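Local coordinates for protein DNA alpha-glucosyltransferase (PDB 1Y6F) that is a GT-B fold glycosyltransferase of phage T4, built on two parallel sheets, with uridine-5'-diphosphate-glucose bound in the model, at residues C[177-182]-C[305-310]; C[202-207]-C[232-237]; C[294-299]-C[323-328]. All blocks are in the same frame, centred on the assembly; numbering follows the deposited sequence.

Contact 1: C[177-182]-C[305-310]; sequences FQPPMD and QRSLEY. With UPG (uridine-5'-diphosphate-glucose), chain E.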
loop_
_atom_site.group_PDB
_atom_site.type_symbol
_atom_site.label_atom_id
_atom_site.label_comp_id
_atom_site.label_asym_id
_atom_site.label_seq_id
_atom_site.Cartn_x
_atom_site.Cartn_y
_atom_site.Cartn_z
ATOM N N PHE C 177 -10.526 2.888 -8.536
ATOM C CA PHE C 177 -9.217 2.565 -9.083
ATOM C C PHE C 177 -8.585 1.519 -8.204
ATOM O O PHE C 177 -9.103 1.207 -7.135
ATOM C CB PHE C 177 -8.317 3.805 -9.136
ATOM C CG PHE C 177 -7.728 4.186 -7.806
ATOM C CD1 PHE C 177 -6.408 3.865 -7.499
ATOM C CD2 PHE C 177 -8.493 4.861 -6.860
ATOM C CE1 PHE C 177 -5.849 4.213 -6.263
ATOM C CE2 PHE C 177 -7.955 5.220 -5.612
ATOM C CZ PHE C 177 -6.624 4.894 -5.312
ATOM N N GLN C 178 -7.468 0.973 -8.671
ATOM C CA GLN C 178 -6.716 -0.015 -7.919
ATOM C C GLN C 178 -5.291 0.503 -7.846
ATOM O O GLN C 178 -4.773 1.055 -8.810
ATOM C CB GLN C 178 -6.703 -1.357 -8.642
ATOM C CG GLN C 178 -8.027 -2.041 -8.763
ATOM C CD GLN C 178 -7.888 -3.322 -9.519
ATOM O OE1 GLN C 178 -7.209 -4.249 -9.071
ATOM N NE2 GLN C 178 -8.513 -3.388 -10.689
ATOM N N PRO C 179 -4.643 0.360 -6.695
ATOM C CA PRO C 179 -3.261 0.844 -6.599
ATOM C C PRO C 179 -2.385 -0.209 -7.266
ATOM O O PRO C 179 -2.066 -1.227 -6.668
ATOM C CB PRO C 179 -3.046 0.941 -5.096
ATOM C CG PRO C 179 -3.929 -0.173 -4.562
ATOM C CD PRO C 179 -5.177 -0.029 -5.380
ATOM N N PRO C 180 -1.978 0.030 -8.520
ATOM C CA PRO C 180 -1.152 -0.906 -9.278
ATOM C C PRO C 180 0.333 -0.886 -8.975
ATOM O O PRO C 180 0.850 0.031 -8.353
ATOM C CB PRO C 180 -1.417 -0.508 -10.731
ATOM C CG PRO C 180 -2.136 0.877 -10.655
ATOM C CD PRO C 180 -2.030 1.317 -9.220
ATOM N N MET C 181 1.008 -1.918 -9.453
ATOM C CA MET C 181 2.445 -2.071 -9.286
ATOM C C MET C 181 2.952 -2.952 -10.424
ATOM O O MET C 181 2.239 -3.834 -10.893
ATOM C CB MET C 181 2.744 -2.732 -7.947
ATOM C CG MET C 181 4.140 -3.302 -7.829
ATOM S SD MET C 181 4.412 -3.935 -6.174
ATOM C CE MET C 181 4.301 -5.721 -6.444
ATOM N N ASP C 182 4.172 -2.699 -10.886
ATOM C CA ASP C 182 4.749 -3.510 -11.955
ATOM C C ASP C 182 5.260 -4.796 -11.315
ATOM O O ASP C 182 6.422 -4.891 -10.900
ATOM C CB ASP C 182 5.908 -2.781 -12.621
ATOM C CG ASP C 182 6.440 -3.535 -13.812
ATOM O OD1 ASP C 182 6.210 -4.764 -13.884
ATOM O OD2 ASP C 182 7.086 -2.899 -14.671
ATOM N N GLN C 305 -13.475 -3.109 -2.763
ATOM C CA GLN C 305 -14.057 -3.305 -4.076
ATOM C C GLN C 305 -13.116 -4.192 -4.882
ATOM O O GLN C 305 -13.352 -5.392 -4.996
ATOM C CB GLN C 305 -14.290 -1.949 -4.779
ATOM C CG GLN C 305 -15.187 -2.070 -6.010
ATOM C CD GLN C 305 -15.839 -0.759 -6.411
ATOM O OE1 GLN C 305 -16.269 0.021 -5.550
ATOM N NE2 GLN C 305 -15.937 -0.515 -7.728
ATOM N N ARG C 306 -12.048 -3.608 -5.426
ATOM C CA ARG C 306 -11.060 -4.362 -6.199
ATOM C C ARG C 306 -9.636 -4.130 -5.680
ATOM O O ARG C 306 -8.693 -4.793 -6.114
ATOM C CB ARG C 306 -11.100 -3.954 -7.673
ATOM C CG ARG C 306 -12.440 -4.159 -8.371
ATOM C CD ARG C 306 -12.350 -3.816 -9.873
ATOM N NE ARG C 306 -12.020 -2.411 -10.111
ATOM C CZ ARG C 306 -11.542 -1.941 -11.261
ATOM N NH1 ARG C 306 -11.271 -0.647 -11.389
ATOM N NH2 ARG C 306 -11.327 -2.764 -12.285
ATOM N N SER C 307 -9.487 -3.208 -4.738
ATOM C CA SER C 307 -8.173 -2.855 -4.241
ATOM C C SER C 307 -7.443 -3.722 -3.246
ATOM O O SER C 307 -7.792 -3.814 -2.056
ATOM C CB SER C 307 -8.168 -1.422 -3.706
ATOM O OG SER C 307 -8.125 -0.476 -4.759
ATOM N N LEU C 308 -6.397 -4.353 -3.755
ATOM C CA LEU C 308 -5.525 -5.150 -2.921
ATOM C C LEU C 308 -4.496 -4.064 -2.519
ATOM O O LEU C 308 -4.481 -2.979 -3.113
ATOM C CB LEU C 308 -4.901 -6.254 -3.779
ATOM C CG LEU C 308 -4.796 -7.658 -3.190
ATOM C CD1 LEU C 308 -6.043 -7.989 -2.393
ATOM C CD2 LEU C 308 -4.576 -8.660 -4.314
ATOM N N GLU C 309 -3.673 -4.321 -1.507
ATOM C CA GLU C 309 -2.667 -3.352 -1.063
ATOM C C GLU C 309 -1.277 -3.713 -1.582
ATOM O O GLU C 309 -1.032 -4.859 -1.949
ATOM C CB GLU C 309 -2.637 -3.297 0.463
ATOM C CG GLU C 309 -3.745 -2.452 1.061
ATOM C CD GLU C 309 -4.047 -2.806 2.509
ATOM O OE1 GLU C 309 -4.916 -3.673 2.741
ATOM O OE2 GLU C 309 -3.412 -2.225 3.412
ATOM N N TYR C 310 -0.361 -2.748 -1.617
ATOM C CA TYR C 310 0.985 -3.053 -2.100
ATOM C C TYR C 310 1.650 -4.193 -1.341
ATOM O O TYR C 310 2.371 -4.999 -1.945
ATOM C CB TYR C 310 1.882 -1.810 -2.067
ATOM C CG TYR C 310 1.533 -0.858 -3.174
ATOM C CD1 TYR C 310 0.854 0.334 -2.919
ATOM C CD2 TYR C 310 1.805 -1.194 -4.492
ATOM C CE1 TYR C 310 0.446 1.166 -3.956
ATOM C CE2 TYR C 310 1.411 -0.380 -5.532
ATOM C CZ TYR C 310 0.733 0.796 -5.266
ATOM O OH TYR C 310 0.356 1.590 -6.320
HETATM N N1 UPG E . 6.664 -0.152 3.329
HETATM C C2 UPG E . 8.028 0.025 3.419
HETATM N N3 UPG E . 8.502 0.208 4.692
HETATM C C4 UPG E . 7.767 0.220 5.855
HETATM C C5 UPG E . 6.367 -0.002 5.679
HETATM C C6 UPG E . 5.877 -0.179 4.452
HETATM O O2 UPG E . 8.763 0.016 2.445
HETATM O O4 UPG E . 8.329 0.462 6.918
HETATM C C1C UPG E . 6.081 -0.274 1.989
HETATM C C2C UPG E . 5.344 -1.576 1.690
HETATM O O2C UPG E . 6.252 -2.541 1.210
HETATM C C3C UPG E . 4.377 -1.111 0.604
HETATM C C4C UPG E . 3.986 0.276 1.094
HETATM O O4C UPG E . 5.121 0.752 1.861
HETATM O O3C UPG E . 5.057 -0.998 -0.641
HETATM C C5C UPG E . 2.745 0.327 1.954
HETATM O O5C UPG E . 1.593 0.254 1.128
HETATM P PA UPG E . 0.315 -0.602 1.528
HETATM O O1A UPG E . -0.729 -0.253 0.543
HETATM O O2A UPG E . 0.733 -2.020 1.673
HETATM O O3A UPG E . -0.091 -0.052 3.010
HETATM P PB UPG E . -0.564 1.430 3.502
HETATM O O1B UPG E . -1.690 1.247 4.443
HETATM O O2B UPG E . 0.652 2.128 3.964
HETATM O O3B UPG E . -1.109 2.108 2.162
HETATM C "C1'" UPG E . -2.242 3.033 2.039
HETATM C "C2'" UPG E . -3.617 2.429 2.332
HETATM C "C3'" UPG E . -3.789 1.213 1.414
HETATM C "C4'" UPG E . -3.691 1.655 -0.059
HETATM C "C5'" UPG E . -2.415 2.486 -0.316
HETATM C "C6'" UPG E . -2.415 3.164 -1.677
HETATM O "O2'" UPG E . -3.728 2.064 3.699
HETATM O "O3'" UPG E . -5.037 0.577 1.655
HETATM O "O4'" UPG E . -3.673 0.501 -0.890
HETATM O "O5'" UPG E . -2.251 3.535 0.685
HETATM O "O6'" UPG E . -3.721 3.216 -2.245
#
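The Tyr-310 hydroxyl donates to the backbone oxygen of Pro-180 in a short hydrogen bond, OH to O 2.6 Å. The donor stands 24° out of the carbonyl plane, and the oxygen lies at the edge of the ring.

Apolar contacts accompany this bond. Pro-179 CB comes within 3.7 Å of Tyr-310 CE1. Met-181 runs past the ring in the opposite direction, its CB in the ring plane 3.6 Å from Tyr-310 CE2. Its CG is anti to the backbone N (chi1 163°), which carries SD along the same edge in a Met-aromatic contact, 5.5 Å from the ring centroid.

Among the polar groups, Ser-307 OG, hydrogen-bonded to His-143, lies against Pro-179 CD. Gln-178 crosses Arg-306 at about a right angle, one end of its amide over one face of the guanidinium, near the rim, the two planes 57° apart. The charge of Arg-306 is met by Glu-396 of helix 390-402.

The bound UPG lies alongside. Its O1A receives a weak bond from Tyr-310 N, 3.3 Å away, and Glu-309 CG packs 3.3 Å from its O3'. Glu-309 is the N-cap residue of helix 310-317, so the diphosphate lies at a helix N terminus, consistent with the ligand cleft of GT-B glycosyltransferases.

Contact 2: C[202-207]-C[232-237]; sequences NRWIGR and TVMEGL. With UPG (uridine-5'-diphosphate-glucose), chain E.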
loop_
_atom_site.group_PDB
_atom_site.type_symbol
_atom_site.label_atom_id
_atom_site.label_comp_id
_atom_site.label_asym_id
_atom_site.label_seq_id
_atom_site.Cartn_x
_atom_site.Cartn_y
_atom_site.Cartn_z
ATOM N N ASN C 202 8.293 -17.375 8.969
ATOM C CA ASN C 202 7.012 -16.781 8.633
ATOM C C ASN C 202 7.220 -15.288 8.812
ATOM O O ASN C 202 7.571 -14.834 9.902
ATOM C CB ASN C 202 5.943 -17.303 9.588
ATOM C CG ASN C 202 5.818 -18.805 9.527
ATOM O OD1 ASN C 202 6.700 -19.537 9.986
ATOM N ND2 ASN C 202 4.733 -19.278 8.931
ATOM N N ARG C 203 7.004 -14.532 7.740
ATOM C CA ARG C 203 7.223 -13.088 7.754
ATOM C C ARG C 203 5.986 -12.232 7.485
ATOM O O ARG C 203 5.382 -12.290 6.415
ATOM C CB ARG C 203 8.311 -12.756 6.740
ATOM C CG ARG C 203 8.914 -11.382 6.868
ATOM C CD ARG C 203 10.033 -11.230 5.847
ATOM N NE ARG C 203 11.169 -12.100 6.138
ATOM C CZ ARG C 203 12.060 -11.875 7.102
ATOM N NH1 ARG C 203 11.951 -10.808 7.878
ATOM N NH2 ARG C 203 13.079 -12.708 7.282
ATOM N N TRP C 204 5.629 -11.424 8.472
ATOM C CA TRP C 204 4.477 -10.540 8.391
ATOM C C TRP C 204 4.980 -9.112 8.114
ATOM O O TRP C 204 6.005 -8.696 8.651
ATOM C CB TRP C 204 3.730 -10.601 9.732
ATOM C CG TRP C 204 2.531 -9.707 9.861
ATOM C CD1 TRP C 204 1.225 -10.058 9.692
ATOM C CD2 TRP C 204 2.533 -8.320 10.202
ATOM N NE1 TRP C 204 0.406 -8.972 9.912
ATOM C CE2 TRP C 204 1.186 -7.892 10.225
ATOM C CE3 TRP C 204 3.543 -7.392 10.491
ATOM C CZ2 TRP C 204 0.822 -6.578 10.526
ATOM C CZ3 TRP C 204 3.182 -6.089 10.791
ATOM C CH2 TRP C 204 1.831 -5.695 10.807
ATOM N N ILE C 205 4.277 -8.374 7.261
ATOM C CA ILE C 205 4.661 -6.996 6.958
ATOM C C ILE C 205 3.425 -6.118 7.042
ATOM O O ILE C 205 2.317 -6.554 6.701
ATOM C CB ILE C 205 5.290 -6.831 5.543
ATOM C CG1 ILE C 205 4.305 -7.297 4.469
ATOM C CG2 ILE C 205 6.623 -7.567 5.474
ATOM C CD1 ILE C 205 4.852 -7.217 3.043
ATOM N N GLY C 206 3.634 -4.887 7.509
ATOM C CA GLY C 206 2.555 -3.928 7.658
ATOM C C GLY C 206 2.935 -2.747 8.541
ATOM O O GLY C 206 4.104 -2.343 8.603
ATOM N N ARG C 207 1.934 -2.186 9.214
ATOM C CA ARG C 207 2.119 -1.051 10.107
ATOM C C ARG C 207 1.286 -1.307 11.349
ATOM O O ARG C 207 0.484 -2.234 11.382
ATOM C CB ARG C 207 1.611 0.236 9.477
ATOM C CG ARG C 207 2.289 0.674 8.226
ATOM C CD ARG C 207 1.713 2.017 7.787
ATOM N NE ARG C 207 0.335 1.937 7.292
ATOM C CZ ARG C 207 -0.685 2.619 7.807
ATOM N NH1 ARG C 207 -1.905 2.503 7.290
ATOM N NH2 ARG C 207 -0.491 3.407 8.856
ATOM N N THR C 232 8.950 -16.471 13.800
ATOM C CA THR C 232 8.135 -15.393 13.252
ATOM C C THR C 232 8.771 -14.015 13.297
ATOM O O THR C 232 9.281 -13.583 14.329
ATOM C CB THR C 232 6.782 -15.305 13.961
ATOM O OG1 THR C 232 5.978 -16.421 13.564
ATOM C CG2 THR C 232 6.061 -14.011 13.590
ATOM N N VAL C 233 8.727 -13.330 12.158
ATOM C CA VAL C 233 9.258 -11.979 12.019
ATOM C C VAL C 233 8.125 -11.053 11.587
ATOM O O VAL C 233 7.370 -11.355 10.661
ATOM C CB VAL C 233 10.350 -11.897 10.942
ATOM C CG1 VAL C 233 10.715 -10.442 10.699
ATOM C CG2 VAL C 233 11.571 -12.686 11.372
ATOM N N MET C 234 7.995 -9.927 12.262
ATOM C CA MET C 234 6.964 -8.979 11.896
ATOM C C MET C 234 7.680 -7.690 11.559
ATOM O O MET C 234 8.261 -7.043 12.429
ATOM C CB MET C 234 5.989 -8.781 13.047
ATOM C CG MET C 234 5.139 -9.991 13.295
ATOM S SD MET C 234 4.024 -9.743 14.658
ATOM C CE MET C 234 2.816 -8.757 13.877
ATOM N N GLU C 235 7.659 -7.333 10.282
ATOM C CA GLU C 235 8.328 -6.129 9.835
ATOM C C GLU C 235 7.417 -4.938 9.616
ATOM O O GLU C 235 6.362 -5.063 9.006
ATOM C CB GLU C 235 9.078 -6.393 8.539
ATOM C CG GLU C 235 10.142 -7.444 8.641
ATOM C CD GLU C 235 11.060 -7.373 7.467
ATOM O OE1 GLU C 235 11.121 -6.285 6.870
ATOM O OE2 GLU C 235 11.721 -8.376 7.140
ATOM N N GLY C 236 7.847 -3.782 10.115
ATOM C CA GLY C 236 7.090 -2.565 9.916
ATOM C C GLY C 236 6.270 -2.035 11.065
ATOM O O GLY C 236 5.496 -1.096 10.879
ATOM N N LEU C 237 6.416 -2.618 12.247
ATOM C CA LEU C 237 5.654 -2.135 13.386
ATOM C C LEU C 237 6.399 -0.991 14.040
ATOM O O LEU C 237 7.581 -1.121 14.350
ATOM C CB LEU C 237 5.442 -3.240 14.424
ATOM C CG LEU C 237 4.141 -4.046 14.411
ATOM C CD1 LEU C 237 3.893 -4.556 15.816
ATOM C CD2 LEU C 237 2.966 -3.191 13.985
HETATM N N1 UPG E . 6.664 -0.152 3.329
HETATM C C2 UPG E . 8.028 0.025 3.419
HETATM N N3 UPG E . 8.502 0.208 4.692
HETATM C C4 UPG E . 7.767 0.220 5.855
HETATM C C5 UPG E . 6.367 -0.002 5.679
HETATM C C6 UPG E . 5.877 -0.179 4.452
HETATM O O2 UPG E . 8.763 0.016 2.445
HETATM O O4 UPG E . 8.329 0.462 6.918
HETATM C C1C UPG E . 6.081 -0.274 1.989
HETATM C C2C UPG E . 5.344 -1.576 1.690
HETATM O O2C UPG E . 6.252 -2.541 1.210
HETATM C C3C UPG E . 4.377 -1.111 0.604
HETATM C C4C UPG E . 3.986 0.276 1.094
HETATM O O4C UPG E . 5.121 0.752 1.861
HETATM O O3C UPG E . 5.057 -0.998 -0.641
HETATM C C5C UPG E . 2.745 0.327 1.954
HETATM O O5C UPG E . 1.593 0.254 1.128
HETATM P PA UPG E . 0.315 -0.602 1.528
HETATM O O1A UPG E . -0.729 -0.253 0.543
HETATM O O2A UPG E . 0.733 -2.020 1.673
HETATM O O3A UPG E . -0.091 -0.052 3.010
HETATM P PB UPG E . -0.564 1.430 3.502
HETATM O O1B UPG E . -1.690 1.247 4.443
HETATM O O2B UPG E . 0.652 2.128 3.964
HETATM O O3B UPG E . -1.109 2.108 2.162
HETATM C "C1'" UPG E . -2.242 3.033 2.039
HETATM C "C2'" UPG E . -3.617 2.429 2.332
HETATM C "C3'" UPG E . -3.789 1.213 1.414
HETATM C "C4'" UPG E . -3.691 1.655 -0.059
HETATM C "C5'" UPG E . -2.415 2.486 -0.316
HETATM C "C6'" UPG E . -2.415 3.164 -1.677
HETATM O "O2'" UPG E . -3.728 2.064 3.699
HETATM O "O3'" UPG E . -5.037 0.577 1.655
HETATM O "O4'" UPG E . -3.673 0.501 -0.890
HETATM O "O5'" UPG E . -2.251 3.535 0.685
HETATM O "O6'" UPG E . -3.721 3.216 -2.245
#
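Glu-235 OE2 is gripped by two arginines: Arg-203 NH1 forms a salt bridge to it at 2.6 Å, and Arg-286 NE of helix 280-287 forms another. The carboxylate and the Arg-203 guanidinium stand 80° apart, so a single nitrogen of Arg-203 makes the bridge. Arg-203 is bent at chi3 (-67°), which folds NH1 back over the neighbouring strand, where it also touches Val-233 CG1 at 3.1 Å. Its NE bonds Ser-290.

The backbones form a parallel ladder. Val-233 N donates to Asn-202 O, Trp-204 N to Val-233 O at 2.8 Å, Glu-235 N to Trp-204 O at 2.7 Å, and the longer Gly-206 N to Glu-235 O ends the series. Beyond it Gly-236, with no side chain, brings CA within 3.3 Å of Gly-206 O, a CA-H...O contact.

On the face of Asn-202, Trp-204, Thr-232 and Met-234, Met-234 CE sits over the six-membered ring of Trp-204, 3.9 Å from its centroid, a CH-pi contact. From beyond the strand, Leu-237 CD2 reaches Trp-204 CH2. Past the other strand end, Arg-207 NH1 donates to O1B of UPG at 3.1 Å.

Strand 201-205 lies between strands 231-235 and 290-295. Helix 214-225, the link of this beta-alpha-beta unit, packs on Asn-202, Thr-232 and Met-234; helix 280-287 covers the face of Arg-203, Ile-205 and Glu-235.

Contact 3: C[294-299]-C[323-328]; sequences YQLSKL and VFWKST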
loop_
_atom_site.group_PDB
_atom_site.type_symbol
_atom_site.label_atom_id
_atom_site.label_comp_id
_atom_site.label_asym_id
_atom_site.label_seq_id
_atom_site.Cartn_x
_atom_site.Cartn_y
_atom_site.Cartn_z
ATOM N N TYR C 294 2.940 -12.922 5.473
ATOM C CA TYR C 294 1.602 -12.689 5.985
ATOM C C TYR C 294 1.192 -11.243 5.845
ATOM O O TYR C 294 1.990 -10.346 6.096
ATOM C CB TYR C 294 1.543 -13.079 7.453
ATOM C CG TYR C 294 1.775 -14.545 7.700
ATOM C CD1 TYR C 294 0.726 -15.372 8.087
ATOM C CD2 TYR C 294 3.057 -15.096 7.594
ATOM C CE1 TYR C 294 0.941 -16.709 8.382
ATOM C CE2 TYR C 294 3.283 -16.438 7.887
ATOM C CZ TYR C 294 2.219 -17.235 8.291
ATOM O OH TYR C 294 2.443 -18.530 8.687
ATOM N N GLN C 295 -0.060 -11.038 5.452
ATOM C CA GLN C 295 -0.619 -9.704 5.264
ATOM C C GLN C 295 -2.077 -9.875 5.628
ATOM O O GLN C 295 -2.910 -10.175 4.774
ATOM C CB GLN C 295 -0.460 -9.280 3.799
ATOM C CG GLN C 295 -0.340 -7.773 3.583
ATOM C CD GLN C 295 -1.684 -7.076 3.550
ATOM O OE1 GLN C 295 -2.667 -7.580 4.075
ATOM N NE2 GLN C 295 -1.727 -5.901 2.938
ATOM N N LEU C 296 -2.382 -9.699 6.908
ATOM C CA LEU C 296 -3.738 -9.895 7.392
ATOM C C LEU C 296 -4.651 -8.683 7.470
ATOM O O LEU C 296 -5.365 -8.507 8.455
ATOM C CB LEU C 296 -3.692 -10.590 8.754
ATOM C CG LEU C 296 -3.499 -12.113 8.741
ATOM C CD1 LEU C 296 -2.401 -12.497 7.775
ATOM C CD2 LEU C 296 -3.152 -12.592 10.135
ATOM N N SER C 297 -4.649 -7.853 6.432
ATOM C CA SER C 297 -5.522 -6.688 6.424
ATOM C C SER C 297 -6.946 -7.216 6.461
ATOM O O SER C 297 -7.336 -8.022 5.620
ATOM C CB SER C 297 -5.312 -5.856 5.155
ATOM O OG SER C 297 -4.041 -5.228 5.157
ATOM N N LYS C 298 -7.720 -6.772 7.439
ATOM C CA LYS C 298 -9.097 -7.229 7.566
ATOM C C LYS C 298 -10.079 -6.067 7.479
ATOM O O LYS C 298 -10.992 -5.928 8.297
ATOM C CB LYS C 298 -9.271 -7.988 8.887
ATOM C CG LYS C 298 -8.775 -7.226 10.106
ATOM C CD LYS C 298 -8.771 -8.109 11.350
ATOM C CE LYS C 298 -8.347 -7.329 12.588
ATOM N NZ LYS C 298 -8.350 -8.168 13.827
ATOM N N LEU C 299 -9.868 -5.229 6.473
ATOM C CA LEU C 299 -10.712 -4.066 6.214
ATOM C C LEU C 299 -12.178 -4.515 6.124
ATOM O O LEU C 299 -12.457 -5.701 5.968
ATOM C CB LEU C 299 -10.271 -3.448 4.890
ATOM C CG LEU C 299 -10.154 -1.940 4.697
ATOM C CD1 LEU C 299 -9.372 -1.314 5.841
ATOM C CD2 LEU C 299 -9.472 -1.683 3.348
ATOM N N VAL C 323 -0.176 -15.376 2.419
ATOM C CA VAL C 323 -1.150 -15.795 3.406
ATOM C C VAL C 323 -1.932 -14.536 3.767
ATOM O O VAL C 323 -1.438 -13.689 4.514
ATOM C CB VAL C 323 -0.471 -16.389 4.656
ATOM C CG1 VAL C 323 -1.503 -16.710 5.718
ATOM C CG2 VAL C 323 0.282 -17.656 4.274
ATOM N N PHE C 324 -3.135 -14.410 3.198
ATOM C CA PHE C 324 -4.018 -13.258 3.423
ATOM C C PHE C 324 -5.209 -13.577 4.325
ATOM O O PHE C 324 -5.468 -14.727 4.661
ATOM C CB PHE C 324 -4.616 -12.736 2.109
ATOM C CG PHE C 324 -3.614 -12.350 1.068
ATOM C CD1 PHE C 324 -2.300 -12.042 1.404
ATOM C CD2 PHE C 324 -4.006 -12.270 -0.270
ATOM C CE1 PHE C 324 -1.388 -11.662 0.420
ATOM C CE2 PHE C 324 -3.108 -11.891 -1.259
ATOM C CZ PHE C 324 -1.796 -11.586 -0.917
ATOM N N TRP C 325 -5.949 -12.535 4.682
ATOM C CA TRP C 325 -7.128 -12.673 5.521
ATOM C C TRP C 325 -8.285 -13.135 4.638
ATOM O O TRP C 325 -8.524 -12.569 3.573
ATOM C CB TRP C 325 -7.448 -11.332 6.182
ATOM C CG TRP C 325 -8.522 -11.401 7.235
ATOM C CD1 TRP C 325 -9.847 -11.134 7.071
ATOM C CD2 TRP C 325 -8.348 -11.725 8.620
ATOM N NE1 TRP C 325 -10.508 -11.260 8.268
ATOM C CE2 TRP C 325 -9.612 -11.623 9.234
ATOM C CE3 TRP C 325 -7.243 -12.092 9.400
ATOM C CZ2 TRP C 325 -9.806 -11.871 10.589
ATOM C CZ3 TRP C 325 -7.436 -12.337 10.749
ATOM C CH2 TRP C 325 -8.709 -12.226 11.330
ATOM N N LYS C 326 -8.999 -14.160 5.093
ATOM C CA LYS C 326 -10.110 -14.735 4.340
ATOM C C LYS C 326 -11.197 -13.748 3.900
ATOM O O LYS C 326 -11.426 -13.564 2.700
ATOM C CB LYS C 326 -10.752 -15.865 5.148
ATOM C CG LYS C 326 -11.583 -16.821 4.319
ATOM C CD LYS C 326 -12.426 -17.709 5.214
ATOM C CE LYS C 326 -13.251 -18.699 4.400
ATOM N NZ LYS C 326 -14.074 -19.590 5.272
ATOM N N SER C 327 -11.865 -13.123 4.864
ATOM C CA SER C 327 -12.935 -12.178 4.558
ATOM C C SER C 327 -12.538 -11.182 3.459
ATOM O O SER C 327 -13.345 -10.849 2.587
ATOM C CB SER C 327 -13.348 -11.414 5.820
ATOM O OG SER C 327 -12.427 -10.382 6.130
ATOM N N THR C 328 -11.294 -10.714 3.505
ATOM C CA THR C 328 -10.788 -9.767 2.523
ATOM C C THR C 328 -10.862 -10.356 1.124
ATOM O O THR C 328 -11.385 -9.728 0.202
ATOM C CB THR C 328 -9.324 -9.374 2.839
ATOM O OG1 THR C 328 -9.297 -8.541 4.008
ATOM C CG2 THR C 328 -8.700 -8.624 1.677
#
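Thr-328 OG1 donates a short hydrogen bond to Ser-297 O, 2.6 Å, approaching 26° out of the carbonyl plane. It ties the first turn of helix 326-331 to the loop that follows strand 290-295. The strands themselves pair in parallel at Tyr-294 and Val-323, with Gln-295 N bonded to Val-323 O at 3.1 Å. Within 294-299, Gln-295 bends at chi2 (-83°) and brings OE1 back to accept from Ser-297 N at 3.1 Å. The other end of that amide, NE2, bonds Thr-311 OG1, and Ser-297 OG bonds Glu-309, so both residues are tied to the start of helix 310-317.

Trp-325 has the largest share of the buried surface. Its CG is anti to the backbone N (chi1 -171°), laying the indole against the opposite loop. Lys-298 CB sits almost straight above the five-membered ring, 3.5 Å from the centroid, in a CH-pi contact, and the extended lysine chain continues so that CD lies 4.0 Å from Trp-325 CZ2. Leu-296 meets the same indole at its edge, CG to CE3 3.8 Å.

At the strand end of the contact, Val-323 lies beside Tyr-294 and points the same way. Its CB sits over the phenol face, and CG1 comes within 3.5 Å of Tyr-294 CD1. Tyr-294 OH lies against Asn-202 ND2 in a probable hydrogen bond, modelled doubtfully short, and its ring packs on helix 214-225.

Strands 290-295 and 321-325, joined through helix 310-317, form a parallel beta-alpha-beta unit in one of the two Rossmann-like sheets of the GT-B fold.

From the N terminus, the first seven-stranded parallel sheet ends at strand 175-176, and segment 177-182 follows directly. Contact 1 joins it to segment 305-310, closing a long loop that takes in most of the second sheet. Contact 2, nested wholly inside, closes a short loop through helix 214-225. Contact 3 follows in series and closes another through helix 310-317, each within a beta-alpha-beta unit; it crosses contact 1, since segment 294-299 lies within that long loop and 323-328 beyond it. Contacts 2 and 3 share a sheet through neighbouring strands 201-205 and 290-295. Contacts 1 and 2 both reach UPG without touching each other, whereas contacts 1 and 3 touch.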